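Local atomic coordinates of sulfate adenylyltransferase (Allochromatium vinosum, PDB entry 4DNX), a protein that catalyses the transfer of the adenylyl group of ATP to sulfate, giving adenosine 5'-phosphosulfate and diphosphate. Residues A44-A49 with I161-S167; I183-I187 with Q285-A289; V224-L230 with T259-Y265; A251-F255 with S379-V383. All coordinates share one frame; numbering follows the deposited sequence.

Interactions 1, 2 and 3 are buried, while interaction 4 lies at the surface. Interaction 1 belongs to the PUA-like domain; the other three belong to the ATP-sulfurylase domain. Interactions 2 and 3 touch, because M287 and I183 of interaction 2 pack on H227 of interaction 3. Helix 240-254 joins the two strands of interaction 3 and carries one half of interaction 4; its A251, and F255 just after it, pack on V260 of interaction 3. M46 of helix 38-48 reaches Y265, so interactions 1 and 3 meet across the two domains. The chemistry differs: apolar contacts in 1, arginine to helix-end carbonyls in 2, strand pairing in 3, and stacking with a phenol-carboxylate bond in 4.

Interaction 1 (A44-A49 with I161-S167); sequences AVMLGA and IQVLNFS
G48 packs against V163 and F166 where the end of helix 38-48 lies on the end of strand 155-163 in the PUA-like domain. The helix and strand segments run at 81° to each other, and no hydrogen bond joins them. The close part is centred on G48. G48 has no side chain, and its CA meets the V163 methyl directly, 3.7 Å from V163 CG2. The same V163 CG2 is 3.4 Å from A44 O. The F166 ring comes just as near and presents its edge to the helix end, with CE1 3.6 Å from G48 C.

The flanks are looser. On one side, I161 CD1 touches both A44 CB and L47 CD1, each at 3.9 Å. I161 has CG1 between its backbone N and carbonyl carbon (chi1 67°), and the chain then runs out extended to these two partners. On the other side, V45 CG1 meets F166 CD1 at 4.0 Å, and V45 CG2 meets S167 CB. All the touching residues are buried. F14 and F177 meet the F166 ring, and P174 of the second subunit packs on it. S167 OG bonds to D103. Within 161-167, N165 OD1 takes the S167 N-H in an Asx turn.

Interaction 2 (I183-I187 with Q285-A289); sequences IRHEI and QNMGA
R184 of helix 180-190 reaches the C-terminal end of helix 274-287, which closes in a Schellman motif at G288. Both helices belong to the ATP-sulfurylase domain, and the contact is buried.

The polar part is a grip by one guanidinium on two carbonyls of the last helical turn. R184 NE donates to N286 O at 2.8 Å, with an N-H...O angle of 165°. That oxygen lies in the guanidinium plane, although NE is tilted 32° from the carbonyl plane of N286. NH2 adds two weak bonds, one to N286 O and one to Q285 O. The arginine begins extended, then bends at chi3 (-89°), which turns its head along the helix end. Carbonyls at a helix C-terminus carry partial negative charge, which would favour the cation here. R184 NH1 bonds to I2 O, near the start of the chain.

The second group is close packing at the glycine. G288 has a positive phi, as the Schellman motif requires, and its CA sits over one face of the guanidinium.

The apolar part faces the parallel sheet. I183 and M287 cross obliquely, with I183 CG2 3.9 Å from M287 CG. I183 CD1 lies 3.9 Å from M287 SD. M287 also packs on V225 and H227.

Last, methyls of both isoleucines pack round one carbonyl oxygen at the helix end. I187 CD1 is 3.6 Å from M287 O, and I183 CG2 comes to 3.4 Å from the same M287 O.

Interaction 3 (V224-L230 with T259-Y265); sequences VVIHMLL and TVMVTGY
The H227 imidazole and the Y265 phenol form an offset stack, their centroids 4.5 Å apart and their planes inclined at 24°. Y265 CD1 lies over the centre of one imidazole face. Y265 has CG between its backbone N and carbonyl carbon (chi1 70°), which brings the ring across to H227. T263 OG1 comes to the imidazole at its edge and in its plane, 3.2 Å from H227 CD2. Both imidazole nitrogens bond elsewhere, ND1 with R284 and NE2 with the Y51 hydroxyl. L229 CD1 packs obliquely on the Y265 ring, 3.9 Å from CZ.

The two strands are neighbours in the five-stranded parallel sheet of the Rossmann-like domain. Helix 240-254 connects them in a beta-alpha-beta unit, and strand 260-266 is one of the sheet's two outermost strands within the chain. Backbone bonds run from V224 N to T259 O at one end and from L230 N to Y265 O at the other. I226 O accepts twice: from T263 N, nearly in line with its carbonyl bond, and from T263 OG1 at 3.1 Å, which stands above the carbonyl plane.

On the H227 face, V225 and M261 lie side by side, with V225 CG2 4.1 Å from M261 SD. The opposite face looks to helix 240-254. There I226 crosses V260, with CD1 3.8 Å from V260 CG1. M228 bends at chi3 (-59°) and sets its CE 3.7 Å from V262 CG1. At the strand end, L230 CD1 comes to 3.7 Å from G264 C.

Interaction 4 (A251-F255 with S379-V383); sequences AELYF and SRPEV
The backbones stay apart, with CA atoms no nearer than 8.9 Å (L253 to E382, Y254 to R380), so Y254, L253, R380 and E382 bridge the gap with their side chains. The R380 guanidinium stacks flat on the Y254 ring, centres 4.1 Å apart and planes at 16°. R380 bends at chi2 (-58°), which lays its chain along the ring face. R380 CD sits over the centre of the Y254 ring, a CH-pi contact at 3.7 Å. The guanidinium shifts toward Y254 CD1, which is 3.4 Å from R380 CZ. NH2 of R380 also forms a salt bridge with E209.

The contact joins the C-terminal end of helix 240-254 to the start of helix 381-393, where R380 takes the N-cap position. It lies at the surface of the ATP-sulfurylase domain.

E382 approaches from the ring edge. Y254 OH donates to E382 OE2 at 2.5 Å, a very short bond, meeting it on the syn side and 15° out of the carboxylate plane. The ring and carboxylate planes are steeply inclined to each other. L253 CD1 touches E382 CG at 3.7 Å. P381 CD touches Y254 OH at 3.7 Å.

Interaction 1 (A44-A49 with I161-S167)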
loop_
_atom_site.group_PDB
_atom_site.type_symbol
_atom_site.label_atom_id
_atom_site.label_comp_id
_atom_site.label_asym_id
_atom_site.label_seq_id
_atom_site.Cartn_x
_atom_site.Cartn_y
_atom_site.Cartn_z
ATOM N N ALA A 44 1.057 4.332 -17.929
ATOM C CA ALA A 44 0.732 5.477 -17.063
ATOM C C ALA A 44 0.846 5.145 -15.589
ATOM O O ALA A 44 1.288 5.957 -14.797
ATOM C CB ALA A 44 -0.713 6.010 -17.365
ATOM N N VAL A 45 0.434 3.926 -15.227
ATOM C CA VAL A 45 0.541 3.489 -13.819
ATOM C C VAL A 45 2.026 3.402 -13.431
ATOM O O VAL A 45 2.394 3.884 -12.310
ATOM C CB VAL A 45 -0.187 2.156 -13.588
ATOM C CG1 VAL A 45 0.131 1.624 -12.181
ATOM C CG2 VAL A 45 -1.673 2.356 -13.677
ATOM N N MET A 46 2.864 2.849 -14.328
ATOM C CA MET A 46 4.318 2.693 -14.052
ATOM C C MET A 46 4.958 4.096 -13.936
ATOM O O MET A 46 5.801 4.336 -13.054
ATOM C CB MET A 46 5.043 1.836 -15.116
ATOM C CG MET A 46 4.572 0.356 -15.127
ATOM S SD MET A 46 5.198 -0.517 -13.641
ATOM C CE MET A 46 6.816 -0.902 -14.176
ATOM N N LEU A 47 4.561 5.010 -14.813
ATOM C CA LEU A 47 5.045 6.399 -14.684
ATOM C C LEU A 47 4.582 7.051 -13.361
ATOM O O LEU A 47 5.367 7.766 -12.678
ATOM C CB LEU A 47 4.488 7.225 -15.875
ATOM C CG LEU A 47 5.288 7.001 -17.187
ATOM C CD1 LEU A 47 4.407 7.510 -18.346
ATOM C CD2 LEU A 47 6.624 7.730 -17.114
ATOM N N GLY A 48 3.309 6.880 -13.018
ATOM C CA GLY A 48 2.737 7.413 -11.762
ATOM C C GLY A 48 3.479 6.905 -10.534
ATOM O O GLY A 48 3.683 7.651 -9.594
ATOM N N ALA A 49 3.899 5.639 -10.597
ATOM C CA ALA A 49 4.444 4.921 -9.408
ATOM C C ALA A 49 5.960 5.059 -9.322
ATOM O O ALA A 49 6.577 4.526 -8.385
ATOM C CB ALA A 49 4.052 3.445 -9.504
ATOM N N ILE A 161 2.237 13.782 -18.332
ATOM C CA ILE A 161 0.994 13.397 -17.662
ATOM C C ILE A 161 1.104 13.589 -16.152
ATOM O O ILE A 161 2.212 13.616 -15.601
ATOM C CB ILE A 161 0.575 11.902 -17.988
ATOM C CG1 ILE A 161 1.579 10.919 -17.373
ATOM C CG2 ILE A 161 0.399 11.689 -19.522
ATOM C CD1 ILE A 161 1.144 9.415 -17.601
ATOM N N GLN A 162 -0.060 13.730 -15.517
ATOM C CA GLN A 162 -0.260 13.736 -14.053
ATOM C C GLN A 162 -1.222 12.589 -13.778
ATOM O O GLN A 162 -2.369 12.593 -14.262
ATOM C CB GLN A 162 -0.855 15.072 -13.599
ATOM C CG GLN A 162 0.086 16.242 -13.865
ATOM C CD GLN A 162 -0.634 17.601 -13.784
ATOM O OE1 GLN A 162 -1.525 17.937 -14.601
ATOM N NE2 GLN A 162 -0.264 18.369 -12.803
ATOM N N VAL A 163 -0.763 11.634 -12.973
ATOM C CA VAL A 163 -1.495 10.380 -12.687
ATOM C C VAL A 163 -2.312 10.489 -11.397
ATOM O O VAL A 163 -1.798 10.976 -10.369
ATOM C CB VAL A 163 -0.529 9.191 -12.650
ATOM C CG1 VAL A 163 -1.320 7.908 -12.311
ATOM C CG2 VAL A 163 0.251 9.091 -13.998
ATOM N N LEU A 164 -3.600 10.121 -11.454
ATOM C CA LEU A 164 -4.538 10.338 -10.356
ATOM C C LEU A 164 -4.787 9.091 -9.510
ATOM O O LEU A 164 -5.278 9.167 -8.377
ATOM C CB LEU A 164 -5.882 10.886 -10.903
ATOM C CG LEU A 164 -5.740 12.228 -11.629
ATOM C CD1 LEU A 164 -7.153 12.694 -12.011
ATOM C CD2 LEU A 164 -5.076 13.293 -10.757
ATOM N N ASN A 165 -4.496 7.935 -10.083
ATOM C CA ASN A 165 -4.659 6.657 -9.345
ATOM C C ASN A 165 -3.863 5.573 -10.016
ATOM O O ASN A 165 -3.227 5.791 -11.085
ATOM C CB ASN A 165 -6.139 6.252 -9.216
ATOM C CG ASN A 165 -6.823 6.094 -10.558
ATOM O OD1 ASN A 165 -6.547 5.145 -11.300
ATOM N ND2 ASN A 165 -7.715 7.045 -10.880
ATOM N N PHE A 166 -3.845 4.399 -9.367
ATOM C CA PHE A 166 -3.099 3.254 -9.903
ATOM C C PHE A 166 -4.000 2.167 -10.403
ATOM O O PHE A 166 -3.609 0.974 -10.402
ATOM C CB PHE A 166 -2.135 2.746 -8.829
ATOM C CG PHE A 166 -1.135 3.812 -8.397
ATOM C CD1 PHE A 166 -0.250 4.349 -9.326
ATOM C CD2 PHE A 166 -1.030 4.227 -7.075
ATOM C CE1 PHE A 166 0.685 5.328 -8.970
ATOM C CE2 PHE A 166 -0.054 5.203 -6.709
ATOM C CZ PHE A 166 0.794 5.747 -7.646
ATOM N N SER A 167 -5.180 2.567 -10.857
ATOM C CA SER A 167 -6.080 1.629 -11.583
ATOM C C SER A 167 -6.515 0.446 -10.649
ATOM O O SER A 167 -6.503 0.534 -9.379
ATOM C CB SER A 167 -5.381 1.205 -12.895
ATOM O OG SER A 167 -6.243 0.433 -13.772
#

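Interaction 2 (I183-I187 with Q285-A289)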
loop_
_atom_site.group_PDB
_atom_site.type_symbol
_atom_site.label_atom_id
_atom_site.label_comp_id
_atom_site.label_asym_id
_atom_site.label_seq_id
_atom_site.Cartn_x
_atom_site.Cartn_y
_atom_site.Cartn_z
ATOM N N ILE A 183 8.749 1.222 -2.135
ATOM C CA ILE A 183 9.740 0.101 -2.001
ATOM C C ILE A 183 11.103 0.690 -1.601
ATOM O O ILE A 183 11.764 0.177 -0.648
ATOM C CB ILE A 183 9.812 -0.693 -3.282
ATOM C CG1 ILE A 183 8.517 -1.494 -3.433
ATOM C CG2 ILE A 183 10.990 -1.615 -3.277
ATOM C CD1 ILE A 183 8.374 -2.269 -4.786
ATOM N N ARG A 184 11.532 1.789 -2.272
ATOM C CA ARG A 184 12.799 2.470 -1.895
ATOM C C ARG A 184 12.799 2.930 -0.413
ATOM O O ARG A 184 13.797 2.730 0.301
ATOM C CB ARG A 184 13.063 3.657 -2.902
ATOM C CG ARG A 184 14.387 4.430 -2.854
ATOM C CD ARG A 184 14.454 5.281 -4.169
ATOM N NE ARG A 184 15.073 4.557 -5.315
ATOM C CZ ARG A 184 16.391 4.522 -5.523
ATOM N NH1 ARG A 184 17.247 5.115 -4.653
ATOM N NH2 ARG A 184 16.897 3.844 -6.544
ATOM N N HIS A 185 11.688 3.504 0.066
ATOM C CA HIS A 185 11.595 3.948 1.474
ATOM C C HIS A 185 11.759 2.772 2.424
ATOM O O HIS A 185 12.520 2.879 3.396
ATOM C CB HIS A 185 10.224 4.581 1.729
ATOM C CG HIS A 185 10.073 5.953 1.151
ATOM N ND1 HIS A 185 8.854 6.447 0.716
ATOM C CD2 HIS A 185 10.979 6.918 0.892
ATOM C CE1 HIS A 185 9.022 7.669 0.247
ATOM N NE2 HIS A 185 10.294 7.987 0.358
ATOM N N GLU A 186 11.029 1.686 2.135
ATOM C CA GLU A 186 11.069 0.481 2.975
ATOM C C GLU A 186 12.438 -0.211 2.991
ATOM O O GLU A 186 12.883 -0.644 4.060
ATOM C CB GLU A 186 9.977 -0.501 2.581
ATOM C CG GLU A 186 10.015 -1.823 3.341
ATOM C CD GLU A 186 8.670 -2.537 3.386
ATOM O OE1 GLU A 186 8.583 -3.515 4.160
ATOM O OE2 GLU A 186 7.707 -2.124 2.659
ATOM N N ILE A 187 13.102 -0.316 1.836
ATOM C CA ILE A 187 14.497 -0.855 1.807
ATOM C C ILE A 187 15.370 -0.009 2.727
ATOM O O ILE A 187 16.193 -0.523 3.522
ATOM C CB ILE A 187 15.075 -0.862 0.373
ATOM C CG1 ILE A 187 14.398 -1.980 -0.434
ATOM C CG2 ILE A 187 16.607 -1.031 0.411
ATOM C CD1 ILE A 187 14.657 -1.920 -1.958
ATOM N N GLN A 285 16.035 -1.094 -10.660
ATOM C CA GLN A 285 17.027 -0.143 -10.104
ATOM C C GLN A 285 16.270 1.026 -9.500
ATOM O O GLN A 285 16.616 1.491 -8.389
ATOM C CB GLN A 285 18.028 0.328 -11.170
ATOM C CG GLN A 285 19.092 1.286 -10.571
ATOM C CD GLN A 285 20.177 1.687 -11.558
ATOM O OE1 GLN A 285 20.646 0.872 -12.365
ATOM N NE2 GLN A 285 20.633 2.942 -11.454
ATOM N N ASN A 286 15.244 1.512 -10.213
ATOM C CA ASN A 286 14.442 2.620 -9.641
ATOM C C ASN A 286 13.808 2.332 -8.260
ATOM O O ASN A 286 13.766 3.200 -7.411
ATOM C CB ASN A 286 13.379 3.110 -10.643
ATOM C CG ASN A 286 13.950 4.108 -11.617
ATOM O OD1 ASN A 286 14.978 4.733 -11.341
ATOM N ND2 ASN A 286 13.266 4.306 -12.739
ATOM N N MET A 287 13.366 1.097 -8.048
ATOM C CA MET A 287 12.776 0.701 -6.775
ATOM C C MET A 287 13.847 0.451 -5.676
ATOM O O MET A 287 13.481 0.407 -4.499
ATOM C CB MET A 287 11.804 -0.466 -6.975
ATOM C CG MET A 287 12.477 -1.789 -6.851
ATOM S SD MET A 287 11.293 -3.093 -7.314
ATOM C CE MET A 287 12.297 -4.536 -6.845
ATOM N N GLY A 288 15.159 0.412 -6.035
ATOM C CA GLY A 288 16.217 0.336 -5.033
ATOM C C GLY A 288 16.969 -0.995 -4.967
ATOM O O GLY A 288 17.835 -1.177 -4.094
ATOM N N ALA A 289 16.635 -1.921 -5.867
ATOM C CA ALA A 289 17.355 -3.204 -5.898
ATOM C C ALA A 289 18.743 -3.002 -6.486
ATOM O O ALA A 289 18.921 -2.189 -7.421
ATOM C CB ALA A 289 16.587 -4.253 -6.699
#

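Interaction 3 (V224-L230 with T259-Y265)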
loop_
_atom_site.group_PDB
_atom_site.type_symbol
_atom_site.label_atom_id
_atom_site.label_comp_id
_atom_site.label_asym_id
_atom_site.label_seq_id
_atom_site.Cartn_x
_atom_site.Cartn_y
_atom_site.Cartn_z
ATOM N N VAL A 224 15.771 -9.856 -0.066
ATOM C CA VAL A 224 15.161 -10.048 -1.404
ATOM C C VAL A 224 13.784 -9.376 -1.451
ATOM O O VAL A 224 13.000 -9.448 -0.491
ATOM C CB VAL A 224 15.023 -11.539 -1.760
ATOM C CG1 VAL A 224 14.186 -12.311 -0.703
ATOM C CG2 VAL A 224 14.388 -11.723 -3.157
ATOM N N VAL A 225 13.533 -8.655 -2.551
ATOM C CA VAL A 225 12.216 -8.117 -2.831
ATOM C C VAL A 225 11.598 -9.114 -3.821
ATOM O O VAL A 225 12.173 -9.306 -4.927
ATOM C CB VAL A 225 12.301 -6.716 -3.478
ATOM C CG1 VAL A 225 10.847 -6.236 -3.789
ATOM C CG2 VAL A 225 12.973 -5.706 -2.512
ATOM N N ILE A 226 10.461 -9.712 -3.433
ATOM C CA ILE A 226 9.704 -10.643 -4.326
ATOM C C ILE A 226 8.708 -9.679 -4.954
ATOM O O ILE A 226 7.871 -9.098 -4.252
ATOM C CB ILE A 226 9.010 -11.729 -3.517
ATOM C CG1 ILE A 226 10.074 -12.638 -2.831
ATOM C CG2 ILE A 226 8.137 -12.559 -4.480
ATOM C CD1 ILE A 226 9.544 -13.762 -1.928
ATOM N N HIS A 227 8.857 -9.451 -6.245
ATOM C CA HIS A 227 8.133 -8.360 -6.937
ATOM C C HIS A 227 7.120 -9.075 -7.833
ATOM O O HIS A 227 7.469 -9.556 -8.913
ATOM C CB HIS A 227 9.163 -7.537 -7.716
ATOM C CG HIS A 227 8.723 -6.123 -8.006
ATOM N ND1 HIS A 227 9.083 -5.466 -9.163
ATOM C CD2 HIS A 227 7.937 -5.270 -7.318
ATOM C CE1 HIS A 227 8.573 -4.241 -9.160
ATOM N NE2 HIS A 227 7.859 -4.096 -8.054
ATOM N N MET A 228 5.882 -9.149 -7.365
ATOM C CA MET A 228 4.867 -9.983 -8.040
ATOM C C MET A 228 4.180 -9.204 -9.153
ATOM O O MET A 228 3.871 -7.999 -8.996
ATOM C CB MET A 228 3.818 -10.484 -7.034
ATOM C CG MET A 228 4.372 -11.559 -5.942
ATOM S SD MET A 228 3.088 -12.026 -4.778
ATOM C CE MET A 228 2.615 -10.441 -4.035
ATOM N N LEU A 229 3.981 -9.863 -10.289
ATOM C CA LEU A 229 3.327 -9.184 -11.397
ATOM C C LEU A 229 1.828 -9.325 -11.126
ATOM O O LEU A 229 1.285 -10.436 -11.148
ATOM C CB LEU A 229 3.752 -9.805 -12.742
ATOM C CG LEU A 229 2.953 -9.294 -13.959
ATOM C CD1 LEU A 229 2.828 -7.741 -13.989
ATOM C CD2 LEU A 229 3.668 -9.823 -15.179
ATOM N N LEU A 230 1.160 -8.201 -10.841
ATOM C CA LEU A 230 -0.267 -8.169 -10.581
ATOM C C LEU A 230 -1.031 -7.957 -11.891
ATOM O O LEU A 230 -0.596 -7.190 -12.747
ATOM C CB LEU A 230 -0.596 -6.983 -9.651
ATOM C CG LEU A 230 0.241 -7.065 -8.371
ATOM C CD1 LEU A 230 0.048 -5.758 -7.584
ATOM C CD2 LEU A 230 -0.120 -8.253 -7.513
ATOM N N THR A 259 14.524 -10.438 6.036
ATOM C CA THR A 259 15.216 -10.737 4.774
ATOM C C THR A 259 14.303 -10.738 3.567
ATOM O O THR A 259 14.806 -10.815 2.463
ATOM C CB THR A 259 15.985 -12.094 4.838
ATOM O OG1 THR A 259 15.044 -13.145 5.088
ATOM C CG2 THR A 259 17.005 -12.056 5.920
ATOM N N VAL A 260 12.984 -10.640 3.758
ATOM C CA VAL A 260 12.065 -10.714 2.594
ATOM C C VAL A 260 11.077 -9.547 2.598
ATOM O O VAL A 260 10.574 -9.201 3.673
ATOM C CB VAL A 260 11.258 -12.031 2.594
ATOM C CG1 VAL A 260 10.288 -12.085 1.369
ATOM C CG2 VAL A 260 12.194 -13.234 2.612
ATOM N N MET A 261 10.848 -8.934 1.416
ATOM C CA MET A 261 9.771 -7.993 1.203
ATOM C C MET A 261 8.877 -8.528 0.096
ATOM O O MET A 261 9.354 -8.728 -1.000
ATOM C CB MET A 261 10.344 -6.659 0.729
ATOM C CG MET A 261 10.744 -5.739 1.805
ATOM S SD MET A 261 11.562 -4.287 1.074
ATOM C CE MET A 261 10.258 -3.684 0.004
ATOM N N VAL A 262 7.597 -8.755 0.401
ATOM C CA VAL A 262 6.612 -9.252 -0.592
ATOM C C VAL A 262 5.805 -8.069 -1.143
ATOM O O VAL A 262 5.153 -7.309 -0.377
ATOM C CB VAL A 262 5.690 -10.325 0.009
ATOM C CG1 VAL A 262 4.673 -10.837 -1.028
ATOM C CG2 VAL A 262 6.534 -11.539 0.507
ATOM N N THR A 263 5.878 -7.895 -2.459
ATOM C CA THR A 263 5.372 -6.644 -3.068
ATOM C C THR A 263 4.863 -6.989 -4.436
ATOM O O THR A 263 5.044 -8.116 -4.926
ATOM C CB THR A 263 6.499 -5.607 -3.302
ATOM O OG1 THR A 263 7.387 -6.077 -4.321
ATOM C CG2 THR A 263 7.274 -5.290 -1.993
ATOM N N GLY A 264 4.285 -5.996 -5.088
ATOM C CA GLY A 264 3.766 -6.203 -6.447
ATOM C C GLY A 264 3.661 -4.931 -7.257
ATOM O O GLY A 264 3.670 -3.801 -6.707
ATOM N N TYR A 265 3.536 -5.101 -8.575
ATOM C CA TYR A 265 3.410 -3.947 -9.440
ATOM C C TYR A 265 2.464 -4.305 -10.578
ATOM O O TYR A 265 2.142 -5.467 -10.782
ATOM C CB TYR A 265 4.790 -3.541 -9.992
ATOM C CG TYR A 265 5.366 -4.524 -10.991
ATOM C CD1 TYR A 265 5.844 -5.760 -10.585
ATOM C CD2 TYR A 265 5.315 -4.239 -12.371
ATOM C CE1 TYR A 265 6.338 -6.647 -11.492
ATOM C CE2 TYR A 265 5.804 -5.149 -13.308
ATOM C CZ TYR A 265 6.289 -6.351 -12.846
ATOM O OH TYR A 265 6.809 -7.237 -13.755
#

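Interaction 4 (A251-F255 with S379-V383)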
loop_
_atom_site.group_PDB
_atom_site.type_symbol
_atom_site.label_atom_id
_atom_site.label_comp_id
_atom_site.label_asym_id
_atom_site.label_seq_id
_atom_site.Cartn_x
_atom_site.Cartn_y
_atom_site.Cartn_z
ATOM N N ALA A 251 8.002 -17.134 3.199
ATOM C CA ALA A 251 8.854 -16.055 3.734
ATOM C C ALA A 251 9.014 -16.141 5.253
ATOM O O ALA A 251 10.132 -16.039 5.810
ATOM C CB ALA A 251 8.261 -14.689 3.298
ATOM N N GLU A 252 7.896 -16.338 5.935
ATOM C CA GLU A 252 7.864 -16.353 7.408
ATOM C C GLU A 252 8.563 -17.536 8.020
ATOM O O GLU A 252 9.242 -17.390 9.048
ATOM C CB GLU A 252 6.419 -16.291 7.893
ATOM C CG GLU A 252 5.993 -14.853 8.173
ATOM C CD GLU A 252 5.262 -14.202 7.010
ATOM O OE1 GLU A 252 4.010 -14.224 7.060
ATOM O OE2 GLU A 252 5.915 -13.662 6.067
ATOM N N LEU A 253 8.401 -18.712 7.410
ATOM C CA LEU A 253 8.856 -19.947 8.039
ATOM C C LEU A 253 10.266 -20.395 7.594
ATOM O O LEU A 253 10.959 -21.103 8.342
ATOM C CB LEU A 253 7.850 -21.090 7.804
ATOM C CG LEU A 253 6.419 -20.908 8.348
ATOM C CD1 LEU A 253 5.563 -22.124 8.028
ATOM C CD2 LEU A 253 6.398 -20.634 9.883
ATOM N N TYR A 254 10.698 -19.988 6.402
ATOM C CA TYR A 254 11.915 -20.553 5.809
ATOM C C TYR A 254 13.017 -19.515 5.514
ATOM O O TYR A 254 14.128 -19.869 5.083
ATOM C CB TYR A 254 11.563 -21.409 4.585
ATOM C CG TYR A 254 10.746 -22.651 4.952
ATOM C CD1 TYR A 254 11.385 -23.806 5.432
ATOM C CD2 TYR A 254 9.364 -22.641 4.904
ATOM C CE1 TYR A 254 10.656 -24.944 5.776
ATOM C CE2 TYR A 254 8.614 -23.750 5.258
ATOM C CZ TYR A 254 9.264 -24.900 5.696
ATOM O OH TYR A 254 8.547 -26.021 6.045
ATOM N N PHE A 255 12.719 -18.233 5.720
ATOM C CA PHE A 255 13.772 -17.225 5.601
ATOM C C PHE A 255 14.112 -16.636 6.969
ATOM O O PHE A 255 13.258 -16.630 7.846
ATOM C CB PHE A 255 13.306 -16.098 4.683
ATOM C CG PHE A 255 13.406 -16.430 3.204
ATOM C CD1 PHE A 255 12.458 -17.289 2.585
ATOM C CD2 PHE A 255 14.413 -15.851 2.413
ATOM C CE1 PHE A 255 12.553 -17.569 1.195
ATOM C CE2 PHE A 255 14.503 -16.112 1.009
ATOM C CZ PHE A 255 13.565 -16.979 0.408
ATOM N N SER A 379 8.795 -29.136 -2.397
ATOM C CA SER A 379 7.728 -28.265 -1.856
ATOM C C SER A 379 7.729 -28.280 -0.324
ATOM O O SER A 379 7.892 -29.341 0.310
ATOM C CB SER A 379 6.357 -28.701 -2.409
ATOM O OG SER A 379 5.363 -27.729 -2.105
ATOM N N ARG A 380 7.558 -27.105 0.287
ATOM C CA ARG A 380 7.441 -27.055 1.761
ATOM C C ARG A 380 6.061 -27.545 2.169
ATOM O O ARG A 380 5.063 -27.149 1.521
ATOM C CB ARG A 380 7.631 -25.614 2.233
ATOM C CG ARG A 380 8.953 -24.983 1.768
ATOM C CD ARG A 380 10.163 -25.821 2.262
ATOM N NE ARG A 380 11.418 -25.074 2.105
ATOM C CZ ARG A 380 12.572 -25.463 2.654
ATOM N NH1 ARG A 380 12.622 -26.589 3.364
ATOM N NH2 ARG A 380 13.685 -24.749 2.485
ATOM N N PRO A 381 5.966 -28.350 3.228
ATOM C CA PRO A 381 4.634 -28.881 3.609
ATOM C C PRO A 381 3.563 -27.793 3.813
ATOM O O PRO A 381 2.402 -28.009 3.447
ATOM C CB PRO A 381 4.898 -29.632 4.926
ATOM C CG PRO A 381 6.361 -29.944 4.886
ATOM C CD PRO A 381 7.020 -28.854 4.151
ATOM N N GLU A 382 3.930 -26.649 4.400
ATOM C CA GLU A 382 2.907 -25.637 4.725
ATOM C C GLU A 382 2.432 -24.908 3.471
ATOM O O GLU A 382 1.265 -24.488 3.397
ATOM C CB GLU A 382 3.469 -24.588 5.697
ATOM C CG GLU A 382 3.925 -25.225 6.994
ATOM C CD GLU A 382 5.390 -25.688 6.996
ATOM O OE1 GLU A 382 5.846 -25.989 8.119
ATOM O OE2 GLU A 382 6.053 -25.798 5.922
ATOM N N VAL A 383 3.336 -24.785 2.509
ATOM C CA VAL A 383 2.990 -24.188 1.195
ATOM C C VAL A 383 2.096 -25.213 0.426
ATOM O O VAL A 383 1.025 -24.866 -0.133
ATOM C CB VAL A 383 4.263 -23.803 0.407
ATOM C CG1 VAL A 383 3.908 -23.285 -1.001
ATOM C CG2 VAL A 383 5.120 -22.694 1.189
#